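Hydrogenase maturation factor (Thermoanaerobacter tengcongensis, PDB 3VTI) probably transfers a carbamoyl group, at the cost of ATP, to the C-terminal cysteine of HypE during maturation of [NiFe] hydrogenases. Local coordinates at residues A[13-18]-A[79-84]; A[483-488]-A[523-528]. All blocks are in the same frame, centred on the assembly; numbering follows the deposited sequence.

Interaction 1: A[13-18]-A[79-84]; sequences QINIFG and EIQVRE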
ATOM      1  N   GLN A  13       4.367 -50.726 -67.783  1.00 80.43           N
ATOM      2  CA  GLN A  13       5.153 -49.524 -67.529  1.00 78.51           C
ATOM      3  C   GLN A  13       4.929 -49.051 -66.088  1.00 75.37           C
ATOM      4  O   GLN A  13       3.811 -48.689 -65.700  1.00 75.14           O
ATOM      5  CB  GLN A  13       4.804 -48.432 -68.550  1.00 80.54           C
ATOM      6  CG  GLN A  13       5.392 -47.058 -68.260  1.00 79.17           C
ATOM      7  CD  GLN A  13       4.346 -46.051 -67.808  1.00 78.74           C
ATOM      8  OE1 GLN A  13       3.392 -45.758 -68.536  1.00 81.12           O
ATOM      9  NE2 GLN A  13       4.529 -45.503 -66.613  1.00 74.85           N
ATOM     10  N   ILE A  14       6.000 -49.064 -65.299  1.00 72.71           N
ATOM     11  CA  ILE A  14       5.895 -48.793 -63.869  1.00 69.60           C
ATOM     12  C   ILE A  14       6.573 -47.487 -63.466  1.00 67.86           C
ATOM     13  O   ILE A  14       7.751 -47.276 -63.740  1.00 67.66           O
ATOM     14  CB  ILE A  14       6.466 -49.960 -63.021  1.00 68.31           C
ATOM     15  CG1 ILE A  14       5.883 -51.309 -63.489  1.00 70.29           C
ATOM     16  CG2 ILE A  14       6.192 -49.726 -61.537  1.00 65.29           C
ATOM     17  CD1 ILE A  14       6.671 -52.536 -63.023  1.00 70.17           C
ATOM     18  N   ASN A  15       5.806 -46.619 -62.815  1.00 66.45           N
ATOM     19  CA  ASN A  15       6.330 -45.398 -62.226  1.00 64.59           C
ATOM     20  C   ASN A  15       6.385 -45.499 -60.711  1.00 61.56           C
ATOM     21  O   ASN A  15       5.376 -45.823 -60.068  1.00 61.27           O
ATOM     22  CB  ASN A  15       5.475 -44.199 -62.632  1.00 65.71           C
ATOM     23  CG  ASN A  15       5.514 -43.938 -64.116  1.00 69.07           C
ATOM     24  OD1 ASN A  15       6.364 -44.475 -64.831  1.00 70.32           O
ATOM     25  ND2 ASN A  15       4.585 -43.117 -64.595  1.00 71.64           N
ATOM     26  N   ILE A  16       7.560 -45.230 -60.147  1.00 59.28           N
ATOM     27  CA  ILE A  16       7.732 -45.189 -58.690  1.00 56.22           C
ATOM     28  C   ILE A  16       8.050 -43.759 -58.260  1.00 55.00           C
ATOM     29  O   ILE A  16       9.067 -43.198 -58.668  1.00 55.12           O
ATOM     30  CB  ILE A  16       8.837 -46.157 -58.204  1.00 54.94           C
ATOM     31  CG1 ILE A  16       8.565 -47.571 -58.705  1.00 55.98           C
ATOM     32  CG2 ILE A  16       8.932 -46.154 -56.686  1.00 52.67           C
ATOM     33  CD1 ILE A  16       9.750 -48.497 -58.585  1.00 56.38           C
ATOM     34  N   PHE A  17       7.155 -43.176 -57.464  1.00 53.79           N
ATOM     35  CA  PHE A  17       7.325 -41.819 -56.962  1.00 52.82           C
ATOM     36  C   PHE A  17       7.914 -41.862 -55.559  1.00 50.40           C
ATOM     37  O   PHE A  17       7.505 -42.688 -54.742  1.00 49.67           O
ATOM     38  CB  PHE A  17       5.988 -41.065 -56.897  1.00 53.56           C
ATOM     39  CG  PHE A  17       5.324 -40.822 -58.239  1.00 56.32           C
ATOM     40  CD1 PHE A  17       3.974 -40.469 -58.291  1.00 58.58           C
ATOM     41  CD2 PHE A  17       6.020 -40.934 -59.436  1.00 58.69           C
ATOM     42  CE1 PHE A  17       3.327 -40.230 -59.525  1.00 61.34           C
ATOM     43  CE2 PHE A  17       5.382 -40.702 -60.676  1.00 60.87           C
ATOM     44  CZ  PHE A  17       4.037 -40.350 -60.715  1.00 61.15           C
ATOM     45  N   GLY A  18       8.862 -40.966 -55.285  1.00 49.28           N
ATOM     46  CA  GLY A  18       9.418 -40.782 -53.949  1.00 46.75           C
ATOM     47  C   GLY A  18      10.934 -40.720 -53.941  1.00 46.10           C
ATOM     48  O   GLY A  18      11.554 -40.365 -54.944  1.00 47.23           O
ATOM     49  N   GLU A  79       4.094 -43.554 -53.891  1.00 59.22           N
ATOM     50  CA  GLU A  79       3.051 -44.004 -54.811  1.00 61.55           C
ATOM     51  C   GLU A  79       3.638 -44.901 -55.889  1.00 62.89           C
ATOM     52  O   GLU A  79       4.751 -44.674 -56.359  1.00 63.17           O
ATOM     53  CB  GLU A  79       2.354 -42.801 -55.464  1.00 63.01           C
ATOM     54  CG  GLU A  79       1.064 -43.140 -56.234  1.00 65.75           C
ATOM     55  CD  GLU A  79       0.403 -41.917 -56.885  1.00 68.79           C
ATOM     56  OE1 GLU A  79      -0.303 -42.088 -57.908  1.00 70.36           O
ATOM     57  OE2 GLU A  79       0.590 -40.783 -56.377  1.00 69.32           O
ATOM     58  N   ILE A  80       2.888 -45.928 -56.272  1.00 64.23           N
ATOM     59  CA  ILE A  80       3.259 -46.758 -57.411  1.00 66.10           C
ATOM     60  C   ILE A  80       2.101 -46.787 -58.417  1.00 68.63           C
ATOM     61  O   ILE A  80       0.935 -46.950 -58.034  1.00 68.97           O
ATOM     62  CB  ILE A  80       3.700 -48.181 -56.974  1.00 65.36           C
ATOM     63  CG1 ILE A  80       4.847 -48.087 -55.960  1.00 63.49           C
ATOM     64  CG2 ILE A  80       4.115 -49.025 -58.185  1.00 67.18           C
ATOM     65  CD1 ILE A  80       5.322 -49.416 -55.393  1.00 63.02           C
ATOM     66  N   GLN A  81       2.426 -46.589 -59.694  1.00 70.63           N
ATOM     67  CA  GLN A  81       1.435 -46.645 -60.770  1.00 73.09           C
ATOM     68  C   GLN A  81       1.829 -47.695 -61.787  1.00 75.10           C
ATOM     69  O   GLN A  81       3.003 -47.807 -62.142  1.00 74.93           O
ATOM     70  CB  GLN A  81       1.315 -45.299 -61.472  1.00 74.07           C
ATOM     71  CG  GLN A  81       0.771 -44.174 -60.619  1.00 72.56           C
ATOM     72  CD  GLN A  81       0.758 -42.850 -61.355  1.00 74.02           C
ATOM     73  OE1 GLN A  81       1.202 -42.752 -62.501  1.00 75.94           O
ATOM     74  NE2 GLN A  81       0.242 -41.816 -60.699  1.00 74.01           N
ATOM     75  N   VAL A  82       0.840 -48.465 -62.245  1.00 77.41           N
ATOM     76  CA  VAL A  82       1.038 -49.487 -63.279  1.00 79.86           C
ATOM     77  C   VAL A  82      -0.005 -49.323 -64.397  1.00 83.15           C
ATOM     78  O   VAL A  82      -1.207 -49.289 -64.129  1.00 83.87           O
ATOM     79  CB  VAL A  82       0.977 -50.933 -62.694  1.00 79.30           C
ATOM     80  CG1 VAL A  82       1.218 -51.968 -63.779  1.00 81.19           C
ATOM     81  CG2 VAL A  82       1.994 -51.118 -61.576  1.00 76.56           C
ATOM     82  N   ARG A  83       0.465 -49.207 -65.640  1.00 85.67           N
ATOM     83  CA  ARG A  83      -0.411 -49.164 -66.821  1.00 89.00           C
ATOM     84  C   ARG A  83      -0.008 -50.262 -67.786  1.00 91.03           C
ATOM     85  O   ARG A  83       1.163 -50.637 -67.853  1.00 90.32           O
ATOM     86  CB  ARG A  83      -0.352 -47.804 -67.540  1.00 90.17           C
ATOM     87  CG  ARG A  83      -1.003 -46.639 -66.788  1.00 90.32           C
ATOM     88  CD  ARG A  83      -0.014 -45.994 -65.805  1.00 89.88           C
ATOM     89  NE  ARG A  83      -0.632 -45.015 -64.908  1.00 90.24           N
ATOM     90  CZ  ARG A  83      -0.843 -43.732 -65.207  1.00 91.64           C
ATOM     91  NH1 ARG A  83      -0.501 -43.246 -66.396  1.00 93.76           N
ATOM     92  NH2 ARG A  83      -1.406 -42.932 -64.310  1.00 90.91           N
ATOM     93  N   GLU A  84      -0.992 -50.778 -68.523  1.00 93.87           N
ATOM     94  CA  GLU A  84      -0.751 -51.765 -69.574  1.00 96.36           C
ATOM     95  C   GLU A  84      -0.186 -51.071 -70.803  1.00 98.24           C
ATOM     96  O   GLU A  84      -0.667 -50.001 -71.192  1.00 99.19           O
ATOM     97  CB  GLU A  84      -2.052 -52.473 -69.966  1.00 98.87           C
ATOM     98  CG  GLU A  84      -2.761 -53.214 -68.840  1.00 98.02           C
ATOM     99  CD  GLU A  84      -4.189 -53.603 -69.204  1.00101.02           C
ATOM    100  OE1 GLU A  84      -5.094 -53.340 -68.380  1.00100.49           O
ATOM    101  OE2 GLU A  84      -4.409 -54.163 -70.305  1.00103.17           O
TER
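In the acylphosphatase-like domain, strand 13-17 and residues 79-84 of strand 76-84, outermost in the sheet within this chain, form an antiparallel ladder pairing Phe-17, Asn-15 and Gln-13 with Glu-79, Gln-81 and Arg-83. Five backbone hydrogen bonds join them. Asn-15 and Gln-81 exchange two, N to O and O to N, both 3.1 Å; Phe-17 N gives a nearly straight one to Glu-79 O (3.0 Å). At the other end Gln-13 N reaches Arg-83 O at 3.2 Å, while the return bond is weak. Ile-14, Ile-16, Ile-80 and Val-82 share the face that packs against helix 57-69; there Ile-14 CG2 meets Ile-80 CG2 at 4.0 Å, the two side chains lying alongside. On the other face, shared by the six paired residues, Glu-79 sends its carboxylate to the Phe-17 ring edge, OE2 3.9 Å from CD1. Gln-81, extended beyond CG, brings NE2 obliquely to 3.7 Å from Phe-17 CE1 and donates to Glu-79 OE1 (2.9 Å), above the carboxylate plane. With an alanine here, Glu-79 OE1 would probably lose this donor and the Phe-17 ring its cover at CE1. Hydrocarbon thus packs toward the helix; amides, charges and one aromatic ring share the other face.

Interaction 2: A[483-488]-A[523-528]; sequences HHHAHI and LVCDLK. With FE (Fe (III) ion), chain G.
Hydrogen bonding across this contact rests on His-485, near the start of helix 483-494, and Asp-526, just beyond strand 520-525. His-485 NE2 donates to Asp-526 O at 2.8 Å; the bond is nearly straight (172°), and the carbonyl oxygen lies close to the imidazole plane. With CG anti to the backbone N (chi1 -175°), the ring is carried out from the helix to this carbonyl. The turn receiving it is braced from within: Asp-526 OD1 accepts from Lys-528 N, forming an Asx turn, and from Ser-529 N, while OD2 makes a salt bridge with Lys-528 NZ.

Apolar packing joins helix and strand. Leu-523 CD1 meets Ile-488 CG1 at 4.3 Å, and Cys-525 SG comes within 3.5 Å of Ile-488 CG2. Leu-523 CD1 also rests against the helix backbone, 3.9 Å from His-485 N. Cys-525 CB packs obliquely on the His-485 ring, 3.8 Å from CD2; Phe-530 and Ile-744 add to that ring's surroundings.

Metal coordination takes place away from the strand. His-483 and His-487, four residues apart on one helix, each bind the iron(III) ion through NE2 at 2.3 Å; with Asp-507, Asp-734 and two waters they form the iron site of the Kae1-like domain, whose two subdomain families this contact joins. Asp-460 accepts from ND1 of His-483, a second-shell bond that helps fix the ring's rotation. His-484 is not a ligand, yet its NE2 is hydrogen-bonded to OD1 of Asp-507, and one face of its ring meets CD2 of His-483.

Two sides of this histidine-rich turn do different work: His-483 and His-487 face the metal, whereas buried His-485 reaches the other way, tying the metal-bearing helix to the turn that follows strand 520-525. Its donor role is consistent with a proton on NE2, which a neutral ring could supply.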
ATOM      1  N   HIS A 483       1.167 -25.790 -30.201  1.00 37.79           N
ATOM      2  CA  HIS A 483       1.579 -27.188 -30.102  1.00 36.56           C
ATOM      3  C   HIS A 483       0.723 -28.196 -30.876  1.00 36.05           C
ATOM      4  O   HIS A 483       1.256 -29.036 -31.601  1.00 35.66           O
ATOM      5  CB  HIS A 483       1.621 -27.588 -28.626  1.00 36.35           C
ATOM      6  CG  HIS A 483       2.252 -28.922 -28.379  1.00 35.03           C
ATOM      7  ND1 HIS A 483       3.616 -29.097 -28.312  1.00 35.03           N
ATOM      8  CD2 HIS A 483       1.703 -30.142 -28.174  1.00 34.97           C
ATOM      9  CE1 HIS A 483       3.883 -30.370 -28.082  1.00 35.99           C
ATOM     10  NE2 HIS A 483       2.739 -31.026 -27.990  1.00 36.02           N
ATOM     11  N   HIS A 484      -0.592 -28.122 -30.715  1.00 36.37           N
ATOM     12  CA  HIS A 484      -1.487 -29.129 -31.304  1.00 35.78           C
ATOM     13  C   HIS A 484      -1.758 -28.879 -32.773  1.00 36.28           C
ATOM     14  O   HIS A 484      -1.950 -29.818 -33.545  1.00 35.88           O
ATOM     15  CB  HIS A 484      -2.768 -29.253 -30.480  1.00 35.77           C
ATOM     16  CG  HIS A 484      -2.497 -29.645 -29.068  1.00 35.21           C
ATOM     17  ND1 HIS A 484      -2.239 -28.720 -28.081  1.00 36.81           N
ATOM     18  CD2 HIS A 484      -2.343 -30.862 -28.496  1.00 34.60           C
ATOM     19  CE1 HIS A 484      -1.971 -29.349 -26.949  1.00 36.42           C
ATOM     20  NE2 HIS A 484      -2.027 -30.649 -27.174  1.00 36.62           N
ATOM     21  N   HIS A 485      -1.750 -27.609 -33.155  1.00 37.40           N
ATOM     22  CA  HIS A 485      -1.742 -27.234 -34.561  1.00 38.40           C
ATOM     23  C   HIS A 485      -0.517 -27.859 -35.256  1.00 37.70           C
ATOM     24  O   HIS A 485      -0.645 -28.419 -36.343  1.00 37.83           O
ATOM     25  CB  HIS A 485      -1.743 -25.705 -34.684  1.00 39.59           C
ATOM     26  CG  HIS A 485      -1.866 -25.200 -36.086  1.00 40.23           C
ATOM     27  ND1 HIS A 485      -1.480 -23.927 -36.451  1.00 41.71           N
ATOM     28  CD2 HIS A 485      -2.324 -25.791 -37.213  1.00 40.72           C
ATOM     29  CE1 HIS A 485      -1.696 -23.758 -37.742  1.00 42.88           C
ATOM     30  NE2 HIS A 485      -2.211 -24.872 -38.228  1.00 42.44           N
ATOM     31  N   ALA A 486       0.649 -27.792 -34.611  1.00 36.88           N
ATOM     32  CA  ALA A 486       1.871 -28.399 -35.148  1.00 36.62           C
ATOM     33  C   ALA A 486       1.778 -29.927 -35.271  1.00 36.09           C
ATOM     34  O   ALA A 486       2.362 -30.514 -36.191  1.00 36.15           O
ATOM     35  CB  ALA A 486       3.088 -27.990 -34.332  1.00 35.84           C
ATOM     36  N   HIS A 487       1.063 -30.571 -34.349  1.00 35.56           N
ATOM     37  CA  HIS A 487       0.776 -31.986 -34.477  1.00 35.15           C
ATOM     38  C   HIS A 487      -0.018 -32.273 -35.759  1.00 36.12           C
ATOM     39  O   HIS A 487       0.385 -33.098 -36.590  1.00 36.14           O
ATOM     40  CB  HIS A 487      -0.013 -32.491 -33.265  1.00 35.13           C
ATOM     41  CG  HIS A 487       0.840 -32.996 -32.144  1.00 34.20           C
ATOM     42  ND1 HIS A 487       1.868 -33.893 -32.335  1.00 33.27           N
ATOM     43  CD2 HIS A 487       0.795 -32.748 -30.812  1.00 34.33           C
ATOM     44  CE1 HIS A 487       2.434 -34.159 -31.169  1.00 34.47           C
ATOM     45  NE2 HIS A 487       1.800 -33.478 -30.229  1.00 34.77           N
ATOM     46  N   ILE A 488      -1.157 -31.602 -35.914  1.00 37.01           N
ATOM     47  CA  ILE A 488      -1.987 -31.776 -37.100  1.00 37.69           C
ATOM     48  C   ILE A 488      -1.159 -31.539 -38.365  1.00 38.26           C
ATOM     49  O   ILE A 488      -1.180 -32.358 -39.296  1.00 38.25           O
ATOM     50  CB  ILE A 488      -3.222 -30.843 -37.071  1.00 38.80           C
ATOM     51  CG1 ILE A 488      -4.037 -31.047 -35.785  1.00 38.17           C
ATOM     52  CG2 ILE A 488      -4.083 -31.032 -38.315  1.00 40.55           C
ATOM     53  CD1 ILE A 488      -4.279 -32.496 -35.402  1.00 38.12           C
ATOM     54  N   LEU A 523      -9.607 -29.369 -33.950  1.00 42.04           N
ATOM     55  CA  LEU A 523      -9.371 -28.096 -34.597  1.00 43.08           C
ATOM     56  C   LEU A 523      -9.812 -28.169 -36.044  1.00 44.22           C
ATOM     57  O   LEU A 523      -9.744 -29.232 -36.665  1.00 44.28           O
ATOM     58  CB  LEU A 523      -7.885 -27.744 -34.556  1.00 42.46           C
ATOM     59  CG  LEU A 523      -7.067 -27.951 -33.276  1.00 41.36           C
ATOM     60  CD1 LEU A 523      -5.596 -27.739 -33.582  1.00 39.68           C
ATOM     61  CD2 LEU A 523      -7.538 -27.048 -32.137  1.00 41.64           C
ATOM     62  N   VAL A 524     -10.290 -27.047 -36.570  1.00 45.41           N
ATOM     63  CA  VAL A 524     -10.401 -26.862 -38.002  1.00 46.25           C
ATOM     64  C   VAL A 524      -9.178 -26.043 -38.365  1.00 46.33           C
ATOM     65  O   VAL A 524      -9.048 -24.907 -37.923  1.00 47.24           O
ATOM     66  CB  VAL A 524     -11.698 -26.111 -38.381  1.00 48.09           C
ATOM     67  CG1 VAL A 524     -11.664 -25.641 -39.828  1.00 49.41           C
ATOM     68  CG2 VAL A 524     -12.892 -26.992 -38.163  1.00 48.48           C
ATOM     69  N   CYS A 525      -8.261 -26.613 -39.138  1.00 45.91           N
ATOM     70  CA  CYS A 525      -7.047 -25.871 -39.483  1.00 46.40           C
ATOM     71  C   CYS A 525      -6.483 -26.082 -40.883  1.00 47.10           C
ATOM     72  O   CYS A 525      -6.752 -27.093 -41.537  1.00 46.64           O
ATOM     73  CB  CYS A 525      -5.938 -26.107 -38.442  1.00 44.97           C
ATOM     74  SG  CYS A 525      -5.470 -27.776 -38.154  1.00 42.58           S
ATOM     75  N   ASP A 526      -5.711 -25.092 -41.331  1.00 48.02           N
ATOM     76  CA  ASP A 526      -4.833 -25.249 -42.483  1.00 48.26           C
ATOM     77  C   ASP A 526      -3.392 -25.061 -42.019  1.00 47.22           C
ATOM     78  O   ASP A 526      -3.109 -25.134 -40.827  1.00 45.93           O
ATOM     79  CB  ASP A 526      -5.198 -24.269 -43.599  1.00 50.24           C
ATOM     80  CG  ASP A 526      -5.272 -22.834 -43.123  1.00 52.19           C
ATOM     81  OD1 ASP A 526      -4.721 -22.509 -42.049  1.00 50.96           O
ATOM     82  OD2 ASP A 526      -5.893 -22.018 -43.836  1.00 56.05           O
ATOM     83  N   LEU A 527      -2.490 -24.812 -42.959  1.00 48.02           N
ATOM     84  CA  LEU A 527      -1.083 -24.629 -42.630  1.00 47.40           C
ATOM     85  C   LEU A 527      -0.754 -23.241 -42.074  1.00 48.40           C
ATOM     86  O   LEU A 527       0.369 -23.004 -41.625  1.00 47.99           O
ATOM     87  CB  LEU A 527      -0.192 -24.962 -43.834  1.00 47.45           C
ATOM     88  CG  LEU A 527      -0.169 -26.418 -44.299  1.00 46.71           C
ATOM     89  CD1 LEU A 527       0.620 -26.547 -45.601  1.00 46.52           C
ATOM     90  CD2 LEU A 527       0.373 -27.360 -43.207  1.00 43.35           C
ATOM     91  N   LYS A 528      -1.717 -22.330 -42.079  1.00 49.82           N
ATOM     92  CA  LYS A 528      -1.434 -21.004 -41.538  1.00 51.33           C
ATOM     93  C   LYS A 528      -2.225 -20.623 -40.288  1.00 51.11           C
ATOM     94  O   LYS A 528      -1.801 -19.748 -39.528  1.00 52.19           O
ATOM     95  CB  LYS A 528      -1.508 -19.907 -42.623  1.00 53.69           C
ATOM     96  CG  LYS A 528      -2.885 -19.616 -43.172  1.00 56.36           C
ATOM     97  CD  LYS A 528      -2.806 -18.733 -44.416  1.00 61.04           C
ATOM     98  CE  LYS A 528      -4.201 -18.388 -44.945  1.00 64.05           C
ATOM     99  NZ  LYS A 528      -5.039 -19.607 -45.212  1.00 62.76           N
TER
HETATM  100 FE    FE G 803       2.259 -33.304 -27.950  1.00 43.49          FE
HETATM  101  O   HOH W   1       2.273 -35.722 -27.746  1.00 11.91           O
HETATM  102  O   HOH W   2       3.069 -33.468 -25.868  1.00 31.39           O

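Interaction 1 comes first along the chain, in the N-terminal acylphosphatase-like part, and closes long before interaction 2 opens in the Kae1-like region. Their centres are 32 Å apart and their nearest atoms about 18 Å, so they do not touch and share no sheet. Interaction 1 joins neighbouring strands at the margin of a five-stranded sheet; interaction 2 instead sets helix 483-494 against strand 520-525 of another sheet, bringing together segments from the two Kae1-like subdomain families beside the iron site. The two zinc fingers and the YrdC-like region lie between them in sequence, consistent with a multidomain enzyme whose separate chemistries are housed in distinct modules.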